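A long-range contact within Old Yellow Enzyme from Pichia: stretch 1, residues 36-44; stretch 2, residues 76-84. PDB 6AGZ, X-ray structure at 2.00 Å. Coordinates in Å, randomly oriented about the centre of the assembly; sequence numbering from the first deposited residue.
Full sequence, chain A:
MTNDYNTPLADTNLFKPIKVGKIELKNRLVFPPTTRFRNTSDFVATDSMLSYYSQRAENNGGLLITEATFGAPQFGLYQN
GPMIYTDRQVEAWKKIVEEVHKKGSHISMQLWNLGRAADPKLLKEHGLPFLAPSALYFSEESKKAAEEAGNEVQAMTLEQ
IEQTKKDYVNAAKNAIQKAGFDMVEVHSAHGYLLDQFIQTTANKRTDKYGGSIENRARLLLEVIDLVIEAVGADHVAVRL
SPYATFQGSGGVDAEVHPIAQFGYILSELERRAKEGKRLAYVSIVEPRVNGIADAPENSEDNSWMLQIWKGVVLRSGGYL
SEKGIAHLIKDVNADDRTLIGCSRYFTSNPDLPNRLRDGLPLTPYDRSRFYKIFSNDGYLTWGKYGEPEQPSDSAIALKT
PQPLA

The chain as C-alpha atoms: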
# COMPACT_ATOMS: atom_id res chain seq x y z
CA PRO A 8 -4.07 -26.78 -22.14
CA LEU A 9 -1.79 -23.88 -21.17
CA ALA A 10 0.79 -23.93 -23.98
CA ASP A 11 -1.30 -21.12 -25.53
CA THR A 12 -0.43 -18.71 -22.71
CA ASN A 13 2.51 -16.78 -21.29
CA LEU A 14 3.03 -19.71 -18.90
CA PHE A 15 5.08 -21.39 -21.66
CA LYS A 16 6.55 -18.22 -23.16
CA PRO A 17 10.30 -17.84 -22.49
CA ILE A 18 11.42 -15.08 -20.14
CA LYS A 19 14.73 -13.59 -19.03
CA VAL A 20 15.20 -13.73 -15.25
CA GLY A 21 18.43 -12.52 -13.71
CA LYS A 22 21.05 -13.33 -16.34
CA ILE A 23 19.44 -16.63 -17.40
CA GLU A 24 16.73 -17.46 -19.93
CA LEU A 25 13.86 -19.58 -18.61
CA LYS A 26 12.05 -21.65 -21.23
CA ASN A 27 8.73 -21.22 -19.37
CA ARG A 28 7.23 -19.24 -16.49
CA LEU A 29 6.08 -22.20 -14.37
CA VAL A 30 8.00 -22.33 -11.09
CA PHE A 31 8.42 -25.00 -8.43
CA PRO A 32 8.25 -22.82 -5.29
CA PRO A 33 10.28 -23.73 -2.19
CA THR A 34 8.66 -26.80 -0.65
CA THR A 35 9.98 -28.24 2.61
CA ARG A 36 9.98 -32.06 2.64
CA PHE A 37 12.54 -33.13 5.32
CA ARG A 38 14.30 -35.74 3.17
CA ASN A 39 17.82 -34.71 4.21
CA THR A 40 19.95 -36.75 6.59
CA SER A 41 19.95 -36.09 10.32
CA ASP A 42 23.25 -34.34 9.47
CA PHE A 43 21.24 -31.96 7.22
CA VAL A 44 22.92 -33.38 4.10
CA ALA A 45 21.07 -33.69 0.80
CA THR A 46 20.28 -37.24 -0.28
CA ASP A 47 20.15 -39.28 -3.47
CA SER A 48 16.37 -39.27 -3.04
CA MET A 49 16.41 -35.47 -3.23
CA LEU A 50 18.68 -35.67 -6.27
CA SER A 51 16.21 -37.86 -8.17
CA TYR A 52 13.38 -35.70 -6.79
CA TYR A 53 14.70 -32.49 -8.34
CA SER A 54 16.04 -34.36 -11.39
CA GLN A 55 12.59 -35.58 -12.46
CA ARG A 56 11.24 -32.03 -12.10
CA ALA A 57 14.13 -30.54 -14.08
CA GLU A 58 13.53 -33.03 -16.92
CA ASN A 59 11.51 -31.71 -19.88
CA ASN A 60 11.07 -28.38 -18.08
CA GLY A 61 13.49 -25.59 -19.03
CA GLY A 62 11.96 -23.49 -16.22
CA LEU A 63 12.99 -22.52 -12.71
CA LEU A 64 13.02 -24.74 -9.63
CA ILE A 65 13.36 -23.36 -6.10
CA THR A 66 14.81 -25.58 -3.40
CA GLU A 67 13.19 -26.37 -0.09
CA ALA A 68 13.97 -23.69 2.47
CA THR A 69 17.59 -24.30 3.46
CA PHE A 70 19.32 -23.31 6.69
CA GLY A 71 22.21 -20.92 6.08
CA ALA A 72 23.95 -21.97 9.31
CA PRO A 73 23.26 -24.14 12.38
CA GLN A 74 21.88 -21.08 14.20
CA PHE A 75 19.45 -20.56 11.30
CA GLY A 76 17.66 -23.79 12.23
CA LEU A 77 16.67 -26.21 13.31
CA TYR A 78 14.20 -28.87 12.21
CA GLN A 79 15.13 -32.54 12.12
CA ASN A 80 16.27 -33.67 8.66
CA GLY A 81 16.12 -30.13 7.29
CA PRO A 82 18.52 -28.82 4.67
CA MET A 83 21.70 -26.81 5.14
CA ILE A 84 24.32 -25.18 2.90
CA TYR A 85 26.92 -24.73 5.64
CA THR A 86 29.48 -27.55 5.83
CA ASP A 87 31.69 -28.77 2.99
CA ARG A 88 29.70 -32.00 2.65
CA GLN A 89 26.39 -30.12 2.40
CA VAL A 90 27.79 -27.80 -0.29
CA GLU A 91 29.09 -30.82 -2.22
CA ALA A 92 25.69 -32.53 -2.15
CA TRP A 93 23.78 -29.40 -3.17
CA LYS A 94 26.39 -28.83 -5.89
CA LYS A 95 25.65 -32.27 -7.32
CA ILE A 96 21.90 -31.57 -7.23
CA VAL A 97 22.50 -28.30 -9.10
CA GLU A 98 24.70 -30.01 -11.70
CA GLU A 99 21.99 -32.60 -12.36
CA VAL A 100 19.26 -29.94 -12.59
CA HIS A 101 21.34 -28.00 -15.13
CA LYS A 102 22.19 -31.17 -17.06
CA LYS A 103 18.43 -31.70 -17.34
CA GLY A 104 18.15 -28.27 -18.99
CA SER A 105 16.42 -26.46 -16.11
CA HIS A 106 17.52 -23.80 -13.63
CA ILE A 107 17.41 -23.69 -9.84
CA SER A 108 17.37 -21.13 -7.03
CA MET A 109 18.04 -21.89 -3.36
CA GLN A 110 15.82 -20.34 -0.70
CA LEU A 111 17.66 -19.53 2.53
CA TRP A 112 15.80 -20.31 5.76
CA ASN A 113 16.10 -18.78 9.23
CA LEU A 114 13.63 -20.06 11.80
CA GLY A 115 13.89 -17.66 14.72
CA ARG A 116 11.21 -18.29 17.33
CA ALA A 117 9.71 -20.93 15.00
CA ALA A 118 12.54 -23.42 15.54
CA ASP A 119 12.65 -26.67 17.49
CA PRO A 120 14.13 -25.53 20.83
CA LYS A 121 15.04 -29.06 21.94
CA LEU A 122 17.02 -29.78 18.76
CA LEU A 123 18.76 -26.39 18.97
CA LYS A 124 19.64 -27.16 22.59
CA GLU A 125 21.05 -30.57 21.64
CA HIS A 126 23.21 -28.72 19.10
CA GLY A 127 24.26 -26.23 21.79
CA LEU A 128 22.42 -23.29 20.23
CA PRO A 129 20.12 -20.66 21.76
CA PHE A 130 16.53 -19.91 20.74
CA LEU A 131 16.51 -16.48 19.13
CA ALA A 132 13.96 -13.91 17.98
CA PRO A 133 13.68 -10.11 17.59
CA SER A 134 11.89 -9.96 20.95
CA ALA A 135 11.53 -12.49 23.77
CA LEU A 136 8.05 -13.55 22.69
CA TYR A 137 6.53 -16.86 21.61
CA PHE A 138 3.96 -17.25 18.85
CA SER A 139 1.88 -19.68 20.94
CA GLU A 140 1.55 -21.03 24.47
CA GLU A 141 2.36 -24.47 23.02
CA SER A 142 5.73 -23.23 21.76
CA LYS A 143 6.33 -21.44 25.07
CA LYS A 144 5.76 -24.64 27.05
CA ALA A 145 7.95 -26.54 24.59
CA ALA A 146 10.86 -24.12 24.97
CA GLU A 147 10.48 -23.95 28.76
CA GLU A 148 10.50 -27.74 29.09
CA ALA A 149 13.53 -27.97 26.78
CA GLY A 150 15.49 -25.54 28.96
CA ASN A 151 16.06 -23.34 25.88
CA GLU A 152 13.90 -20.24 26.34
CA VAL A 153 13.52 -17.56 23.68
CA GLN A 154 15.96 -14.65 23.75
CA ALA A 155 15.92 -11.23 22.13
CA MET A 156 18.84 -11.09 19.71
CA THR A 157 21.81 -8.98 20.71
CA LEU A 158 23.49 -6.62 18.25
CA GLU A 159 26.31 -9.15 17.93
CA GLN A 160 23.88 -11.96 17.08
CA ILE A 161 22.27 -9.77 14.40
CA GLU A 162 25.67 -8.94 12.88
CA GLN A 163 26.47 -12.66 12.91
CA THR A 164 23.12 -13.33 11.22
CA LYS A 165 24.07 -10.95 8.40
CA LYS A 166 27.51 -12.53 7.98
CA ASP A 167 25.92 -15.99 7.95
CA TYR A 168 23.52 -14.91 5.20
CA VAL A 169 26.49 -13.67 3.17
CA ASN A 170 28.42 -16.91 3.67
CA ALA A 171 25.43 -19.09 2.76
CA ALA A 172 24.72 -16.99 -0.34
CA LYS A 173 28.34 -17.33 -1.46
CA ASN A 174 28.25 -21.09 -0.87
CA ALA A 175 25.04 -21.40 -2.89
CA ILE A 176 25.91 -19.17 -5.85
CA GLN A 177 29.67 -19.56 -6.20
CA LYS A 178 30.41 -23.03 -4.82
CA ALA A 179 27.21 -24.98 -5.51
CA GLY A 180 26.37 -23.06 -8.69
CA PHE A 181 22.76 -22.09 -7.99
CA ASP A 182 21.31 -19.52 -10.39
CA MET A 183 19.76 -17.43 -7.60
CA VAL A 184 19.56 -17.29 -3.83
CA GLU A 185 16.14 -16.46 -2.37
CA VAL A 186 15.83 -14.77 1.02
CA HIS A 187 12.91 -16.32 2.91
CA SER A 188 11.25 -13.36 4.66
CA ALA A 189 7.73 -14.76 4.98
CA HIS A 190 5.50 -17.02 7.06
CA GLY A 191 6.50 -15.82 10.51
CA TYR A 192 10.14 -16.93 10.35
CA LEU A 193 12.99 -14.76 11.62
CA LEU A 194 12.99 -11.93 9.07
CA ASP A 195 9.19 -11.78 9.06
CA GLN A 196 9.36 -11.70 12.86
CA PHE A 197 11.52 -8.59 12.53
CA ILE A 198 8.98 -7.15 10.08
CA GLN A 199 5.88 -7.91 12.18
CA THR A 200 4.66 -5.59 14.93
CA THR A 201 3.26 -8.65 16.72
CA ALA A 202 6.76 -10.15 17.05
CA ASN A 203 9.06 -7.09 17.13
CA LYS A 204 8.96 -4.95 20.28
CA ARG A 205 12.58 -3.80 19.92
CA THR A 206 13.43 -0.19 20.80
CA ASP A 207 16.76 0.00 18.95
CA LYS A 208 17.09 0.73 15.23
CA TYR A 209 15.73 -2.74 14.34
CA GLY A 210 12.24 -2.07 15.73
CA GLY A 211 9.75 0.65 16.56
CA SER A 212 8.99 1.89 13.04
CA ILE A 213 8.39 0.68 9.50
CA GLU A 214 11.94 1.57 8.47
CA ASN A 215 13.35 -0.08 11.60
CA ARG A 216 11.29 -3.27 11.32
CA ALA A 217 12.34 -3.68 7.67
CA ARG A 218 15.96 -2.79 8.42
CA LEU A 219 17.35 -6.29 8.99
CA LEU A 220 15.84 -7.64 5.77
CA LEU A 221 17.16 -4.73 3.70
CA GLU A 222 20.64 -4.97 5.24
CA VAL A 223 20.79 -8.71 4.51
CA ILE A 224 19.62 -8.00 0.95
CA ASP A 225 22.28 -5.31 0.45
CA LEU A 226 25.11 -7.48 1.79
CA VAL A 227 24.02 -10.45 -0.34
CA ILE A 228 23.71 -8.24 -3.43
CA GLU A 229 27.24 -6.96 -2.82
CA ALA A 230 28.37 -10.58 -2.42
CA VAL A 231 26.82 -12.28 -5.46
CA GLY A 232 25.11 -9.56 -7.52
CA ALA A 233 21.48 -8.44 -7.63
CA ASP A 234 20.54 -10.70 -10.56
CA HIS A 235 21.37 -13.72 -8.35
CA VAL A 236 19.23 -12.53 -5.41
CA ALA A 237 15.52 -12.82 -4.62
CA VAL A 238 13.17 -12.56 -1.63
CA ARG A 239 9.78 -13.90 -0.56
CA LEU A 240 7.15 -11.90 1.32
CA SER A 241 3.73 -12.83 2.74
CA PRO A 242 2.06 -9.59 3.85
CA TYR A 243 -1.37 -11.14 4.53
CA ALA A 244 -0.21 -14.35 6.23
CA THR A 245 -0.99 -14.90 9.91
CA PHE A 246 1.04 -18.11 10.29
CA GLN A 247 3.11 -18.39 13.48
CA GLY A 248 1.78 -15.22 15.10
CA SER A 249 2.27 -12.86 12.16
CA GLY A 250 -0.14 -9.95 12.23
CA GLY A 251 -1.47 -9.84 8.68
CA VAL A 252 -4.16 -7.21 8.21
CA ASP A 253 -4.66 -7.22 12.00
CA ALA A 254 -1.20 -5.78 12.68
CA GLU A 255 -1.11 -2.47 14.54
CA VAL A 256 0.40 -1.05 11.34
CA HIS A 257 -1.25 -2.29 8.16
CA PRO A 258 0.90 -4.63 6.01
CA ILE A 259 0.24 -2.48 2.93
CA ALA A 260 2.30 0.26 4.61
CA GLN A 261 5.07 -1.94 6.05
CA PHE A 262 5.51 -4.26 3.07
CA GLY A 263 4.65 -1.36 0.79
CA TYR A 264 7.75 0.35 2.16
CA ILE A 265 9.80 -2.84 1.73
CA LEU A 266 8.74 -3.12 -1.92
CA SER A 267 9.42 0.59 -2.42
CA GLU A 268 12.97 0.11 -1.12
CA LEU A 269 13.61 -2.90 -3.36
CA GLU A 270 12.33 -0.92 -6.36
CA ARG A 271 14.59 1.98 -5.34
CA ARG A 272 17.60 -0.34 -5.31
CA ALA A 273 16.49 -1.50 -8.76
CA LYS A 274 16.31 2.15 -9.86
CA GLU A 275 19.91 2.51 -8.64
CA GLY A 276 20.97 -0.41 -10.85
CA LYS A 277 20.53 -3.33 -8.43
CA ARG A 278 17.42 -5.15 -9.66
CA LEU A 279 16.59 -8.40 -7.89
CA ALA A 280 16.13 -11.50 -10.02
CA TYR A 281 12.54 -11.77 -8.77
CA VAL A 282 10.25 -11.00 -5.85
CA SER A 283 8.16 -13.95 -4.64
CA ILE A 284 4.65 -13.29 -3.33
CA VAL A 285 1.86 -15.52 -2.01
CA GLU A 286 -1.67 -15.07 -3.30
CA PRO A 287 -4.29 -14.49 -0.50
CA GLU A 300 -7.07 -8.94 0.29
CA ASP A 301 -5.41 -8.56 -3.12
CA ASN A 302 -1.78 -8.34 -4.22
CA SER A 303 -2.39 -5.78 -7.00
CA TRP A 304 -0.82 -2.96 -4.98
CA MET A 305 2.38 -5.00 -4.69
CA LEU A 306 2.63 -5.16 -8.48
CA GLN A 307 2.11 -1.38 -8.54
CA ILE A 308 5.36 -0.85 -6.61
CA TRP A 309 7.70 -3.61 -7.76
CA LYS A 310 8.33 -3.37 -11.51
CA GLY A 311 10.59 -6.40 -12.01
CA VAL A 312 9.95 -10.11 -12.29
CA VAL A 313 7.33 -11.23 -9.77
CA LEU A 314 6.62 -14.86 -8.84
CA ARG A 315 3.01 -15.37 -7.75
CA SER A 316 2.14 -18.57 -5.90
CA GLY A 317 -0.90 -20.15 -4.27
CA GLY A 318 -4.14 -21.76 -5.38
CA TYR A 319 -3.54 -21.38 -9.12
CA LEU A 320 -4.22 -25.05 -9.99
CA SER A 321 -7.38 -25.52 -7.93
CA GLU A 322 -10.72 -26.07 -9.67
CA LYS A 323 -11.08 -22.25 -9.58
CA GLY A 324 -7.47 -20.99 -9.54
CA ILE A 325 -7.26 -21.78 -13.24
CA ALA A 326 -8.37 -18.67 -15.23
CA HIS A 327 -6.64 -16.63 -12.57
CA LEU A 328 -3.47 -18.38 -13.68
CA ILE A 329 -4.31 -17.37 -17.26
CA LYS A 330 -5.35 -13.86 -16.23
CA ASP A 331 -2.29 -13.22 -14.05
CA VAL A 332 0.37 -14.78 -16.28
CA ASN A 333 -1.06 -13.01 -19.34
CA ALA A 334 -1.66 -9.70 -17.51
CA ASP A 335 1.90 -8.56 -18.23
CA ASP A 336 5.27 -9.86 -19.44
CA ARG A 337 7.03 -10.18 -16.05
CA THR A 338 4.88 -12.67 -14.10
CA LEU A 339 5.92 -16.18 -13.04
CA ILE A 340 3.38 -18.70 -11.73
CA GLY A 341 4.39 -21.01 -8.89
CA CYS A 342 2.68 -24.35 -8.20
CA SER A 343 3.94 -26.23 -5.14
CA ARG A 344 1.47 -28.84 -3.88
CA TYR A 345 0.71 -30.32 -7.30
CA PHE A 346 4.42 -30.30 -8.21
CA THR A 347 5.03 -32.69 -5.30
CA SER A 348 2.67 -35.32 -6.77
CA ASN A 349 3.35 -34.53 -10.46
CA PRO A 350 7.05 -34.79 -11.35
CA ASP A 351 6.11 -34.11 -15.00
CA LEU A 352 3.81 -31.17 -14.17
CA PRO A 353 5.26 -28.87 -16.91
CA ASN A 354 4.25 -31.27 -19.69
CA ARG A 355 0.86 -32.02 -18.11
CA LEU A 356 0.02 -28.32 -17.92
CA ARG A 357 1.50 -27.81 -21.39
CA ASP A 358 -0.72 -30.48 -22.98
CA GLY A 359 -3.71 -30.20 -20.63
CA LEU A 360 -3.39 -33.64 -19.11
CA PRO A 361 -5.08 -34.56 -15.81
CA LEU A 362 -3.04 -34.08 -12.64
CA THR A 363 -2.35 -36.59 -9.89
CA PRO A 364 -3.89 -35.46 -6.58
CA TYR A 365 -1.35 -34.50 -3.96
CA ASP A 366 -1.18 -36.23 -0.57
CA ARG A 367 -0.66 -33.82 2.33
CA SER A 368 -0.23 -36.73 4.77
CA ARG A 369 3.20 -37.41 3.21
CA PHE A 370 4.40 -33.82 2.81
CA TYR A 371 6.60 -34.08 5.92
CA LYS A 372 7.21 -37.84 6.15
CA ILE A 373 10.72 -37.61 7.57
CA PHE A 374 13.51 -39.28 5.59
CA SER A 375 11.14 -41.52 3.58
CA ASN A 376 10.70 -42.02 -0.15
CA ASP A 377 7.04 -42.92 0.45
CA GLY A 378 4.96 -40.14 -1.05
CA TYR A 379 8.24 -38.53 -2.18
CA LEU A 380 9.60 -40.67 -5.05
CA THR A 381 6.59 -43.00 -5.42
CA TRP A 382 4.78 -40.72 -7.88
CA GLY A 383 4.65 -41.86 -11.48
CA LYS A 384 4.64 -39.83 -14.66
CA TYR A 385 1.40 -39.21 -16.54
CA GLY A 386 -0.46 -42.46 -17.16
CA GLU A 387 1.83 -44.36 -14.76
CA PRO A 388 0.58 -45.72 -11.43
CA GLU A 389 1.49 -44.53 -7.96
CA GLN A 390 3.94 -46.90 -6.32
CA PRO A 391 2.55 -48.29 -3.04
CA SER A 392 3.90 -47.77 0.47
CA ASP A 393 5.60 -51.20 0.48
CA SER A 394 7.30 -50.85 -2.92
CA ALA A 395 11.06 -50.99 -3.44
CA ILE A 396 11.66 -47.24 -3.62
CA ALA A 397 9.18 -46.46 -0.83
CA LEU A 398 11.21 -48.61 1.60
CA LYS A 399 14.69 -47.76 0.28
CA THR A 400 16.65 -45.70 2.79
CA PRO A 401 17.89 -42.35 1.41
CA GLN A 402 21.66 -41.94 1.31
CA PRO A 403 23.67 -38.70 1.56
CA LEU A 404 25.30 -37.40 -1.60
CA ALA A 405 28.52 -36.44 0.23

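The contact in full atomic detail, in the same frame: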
# COMPACT_ATOMS: atom_id res chain seq x y z
N ARG A 36 10.36 -30.65 2.64
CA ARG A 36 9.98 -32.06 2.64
C ARG A 36 10.70 -32.90 3.69
O ARG A 36 10.22 -34.00 3.99
CB ARG A 36 10.23 -32.69 1.26
CG ARG A 36 9.52 -31.98 0.11
CD ARG A 36 8.02 -31.95 0.30
NE ARG A 36 7.46 -33.29 0.50
CZ ARG A 36 7.18 -34.13 -0.49
NH1 ARG A 36 7.40 -33.78 -1.75
NH2 ARG A 36 6.67 -35.32 -0.22
N PHE A 37 11.82 -32.43 4.25
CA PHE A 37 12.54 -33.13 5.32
C PHE A 37 13.04 -34.50 4.85
O PHE A 37 12.86 -35.52 5.53
CB PHE A 37 11.68 -33.27 6.57
CG PHE A 37 11.34 -31.96 7.22
CD1 PHE A 37 12.30 -30.98 7.38
CD2 PHE A 37 10.05 -31.70 7.66
CE1 PHE A 37 11.99 -29.77 7.97
CE2 PHE A 37 9.73 -30.49 8.25
CZ PHE A 37 10.70 -29.53 8.41
N ARG A 38 13.68 -34.53 3.68
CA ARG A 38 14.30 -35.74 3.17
C ARG A 38 15.83 -35.65 3.17
O ARG A 38 16.49 -36.39 2.44
CB ARG A 38 13.79 -36.06 1.76
CG ARG A 38 12.66 -37.08 1.73
CD ARG A 38 11.37 -36.52 2.31
NE ARG A 38 10.24 -37.42 2.11
CZ ARG A 38 8.97 -37.09 2.30
NH1 ARG A 38 8.66 -35.86 2.69
NH2 ARG A 38 8.00 -37.97 2.09
N ASN A 39 16.39 -34.76 3.98
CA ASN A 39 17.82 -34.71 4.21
C ASN A 39 18.19 -35.69 5.33
O ASN A 39 17.33 -36.22 6.04
CB ASN A 39 18.27 -33.30 4.58
CG ASN A 39 17.88 -32.27 3.54
OD1 ASN A 39 18.69 -31.89 2.69
ND2 ASN A 39 16.64 -31.80 3.60
N THR A 40 19.48 -35.92 5.49
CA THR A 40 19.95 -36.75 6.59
C THR A 40 19.75 -36.01 7.91
O THR A 40 19.45 -34.81 7.95
CB THR A 40 21.42 -37.12 6.41
OG1 THR A 40 22.22 -35.94 6.44
CG2 THR A 40 21.63 -37.84 5.08
N SER A 41 19.93 -36.74 9.01
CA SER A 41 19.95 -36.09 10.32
C SER A 41 21.12 -35.12 10.43
O SER A 41 21.10 -34.24 11.29
CB SER A 41 20.02 -37.14 11.43
OG SER A 41 21.28 -37.79 11.45
N ASP A 42 22.13 -35.27 9.58
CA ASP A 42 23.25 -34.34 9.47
C ASP A 42 22.92 -33.13 8.60
O ASP A 42 23.80 -32.29 8.39
CB ASP A 42 24.46 -35.06 8.88
CG ASP A 42 25.60 -35.18 9.87
OD1 ASP A 42 25.38 -34.91 11.07
OD2 ASP A 42 26.72 -35.55 9.45
N PHE A 43 21.68 -33.04 8.10
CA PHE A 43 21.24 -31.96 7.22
C PHE A 43 21.98 -31.98 5.88
O PHE A 43 22.30 -30.94 5.32
CB PHE A 43 21.37 -30.59 7.89
CG PHE A 43 20.91 -30.57 9.32
CD1 PHE A 43 19.57 -30.71 9.64
CD2 PHE A 43 21.83 -30.42 10.35
CE1 PHE A 43 19.15 -30.70 10.96
CE2 PHE A 43 21.42 -30.41 11.67
CZ PHE A 43 20.08 -30.55 11.98
N VAL A 44 22.25 -33.18 5.37
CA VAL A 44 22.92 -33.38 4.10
C VAL A 44 21.91 -33.86 3.07
O VAL A 44 21.07 -34.72 3.37
CB VAL A 44 24.09 -34.38 4.23
CG1 VAL A 44 24.82 -34.53 2.90
CG2 VAL A 44 25.05 -33.94 5.32
N GLY A 76 18.65 -22.75 12.06
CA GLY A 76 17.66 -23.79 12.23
C GLY A 76 17.01 -23.80 13.61
O GLY A 76 16.94 -22.75 14.26
N LEU A 77 16.55 -24.96 14.06
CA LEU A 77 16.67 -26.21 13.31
C LEU A 77 15.37 -27.02 13.31
O LEU A 77 14.58 -26.94 14.25
CB LEU A 77 17.79 -27.07 13.88
CG LEU A 77 19.26 -26.65 13.73
CD1 LEU A 77 20.13 -27.45 14.68
CD2 LEU A 77 19.72 -26.83 12.30
N TYR A 78 15.17 -27.79 12.25
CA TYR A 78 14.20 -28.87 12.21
C TYR A 78 14.92 -30.15 11.84
O TYR A 78 15.90 -30.13 11.08
CB TYR A 78 13.08 -28.60 11.19
CG TYR A 78 12.16 -27.45 11.54
CD1 TYR A 78 11.75 -27.23 12.85
CD2 TYR A 78 11.70 -26.58 10.56
CE1 TYR A 78 10.91 -26.18 13.18
CE2 TYR A 78 10.87 -25.52 10.88
CZ TYR A 78 10.47 -25.33 12.18
OH TYR A 78 9.64 -24.28 12.50
N GLN A 79 14.46 -31.27 12.39
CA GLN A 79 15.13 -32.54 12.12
C GLN A 79 15.03 -32.88 10.64
O GLN A 79 13.96 -32.76 10.03
CB GLN A 79 14.54 -33.66 12.99
CG GLN A 79 13.05 -33.88 12.83
CD GLN A 79 12.52 -34.91 13.82
OE1 GLN A 79 13.08 -35.99 13.96
NE2 GLN A 79 11.43 -34.56 14.50
N ASN A 80 16.17 -33.27 10.06
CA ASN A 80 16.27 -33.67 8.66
C ASN A 80 15.96 -32.51 7.71
O ASN A 80 15.54 -32.72 6.57
CB ASN A 80 15.38 -34.87 8.35
CG ASN A 80 15.72 -36.08 9.20
OD1 ASN A 80 15.30 -36.17 10.36
ND2 ASN A 80 16.50 -37.00 8.64
N GLY A 81 16.18 -31.28 8.16
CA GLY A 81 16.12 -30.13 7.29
C GLY A 81 17.38 -29.98 6.47
O GLY A 81 18.38 -30.70 6.66
N PRO A 82 17.36 -29.04 5.53
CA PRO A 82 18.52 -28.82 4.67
C PRO A 82 19.45 -27.74 5.21
O PRO A 82 19.07 -26.88 6.01
CB PRO A 82 17.89 -28.37 3.34
CG PRO A 82 16.39 -28.18 3.62
CD PRO A 82 16.21 -28.23 5.11
N MET A 83 20.70 -27.79 4.74
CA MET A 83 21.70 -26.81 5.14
C MET A 83 22.75 -26.69 4.04
O MET A 83 23.02 -27.65 3.31
CB MET A 83 22.36 -27.20 6.48
CG MET A 83 23.10 -26.06 7.16
SD MET A 83 23.82 -26.51 8.75
CE MET A 83 22.35 -26.75 9.74
N ILE A 84 23.32 -25.49 3.92
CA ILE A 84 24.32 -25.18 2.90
C ILE A 84 25.60 -24.70 3.59
O ILE A 84 26.33 -23.85 3.07
CB ILE A 84 23.75 -24.15 1.90
CG1 ILE A 84 24.65 -23.99 0.66
CG2 ILE A 84 23.45 -22.81 2.59
CD1 ILE A 84 24.43 -25.04 -0.40
O HOH W 1 20.96 -30.27 2.93
O HOH W 2 18.12 -33.77 12.20

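Two irregular loops, each bent by a beta turn, pack here around a pair of asparagines that exchange hydrogen bonds, with Phe37 and Phe43 packed beside them and two waters bridging some of the polar groups; together they bury 616 Å². Asn80 lies within the type II turn from Tyr78 to Gly81, and its amide side chain reaches across so that ND2 donates to Asn39 O at 2.8 Å, nearly straight at 166°. Asn39 answers: its ND2 donates to Asn80 O at 3.3 Å, and its backbone N makes a weak bond to the same oxygen at 3.4 Å. Asparagine suits both places because its short amide can serve backbone groups close by. Water 1 lies 2.8 Å from both Asn39 OD1 and Phe43 O and accepts from Met83 N at 3.1 Å; water 2 joins Ser41 O to Asn80 N.

Phe43, which has the largest area covered by the other stretch, packs against Leu77 and Met83. Its flat apolar ring offers a face to Leu77 CD2, 3.8 Å from Phe43 CZ, while the flexible thioether of Met83 brings CE within 3.8 Å of Phe43 CD2. Gly81 O, buried without a hydrogen-bonding partner, has a CA-H...O contact with Phe43 CA at 3.2 Å. Elsewhere in the contact, Phe37 CE1 packs 3.6 Å from Tyr78 CB, and the Phe37 ring edge meets the CA of Gly81.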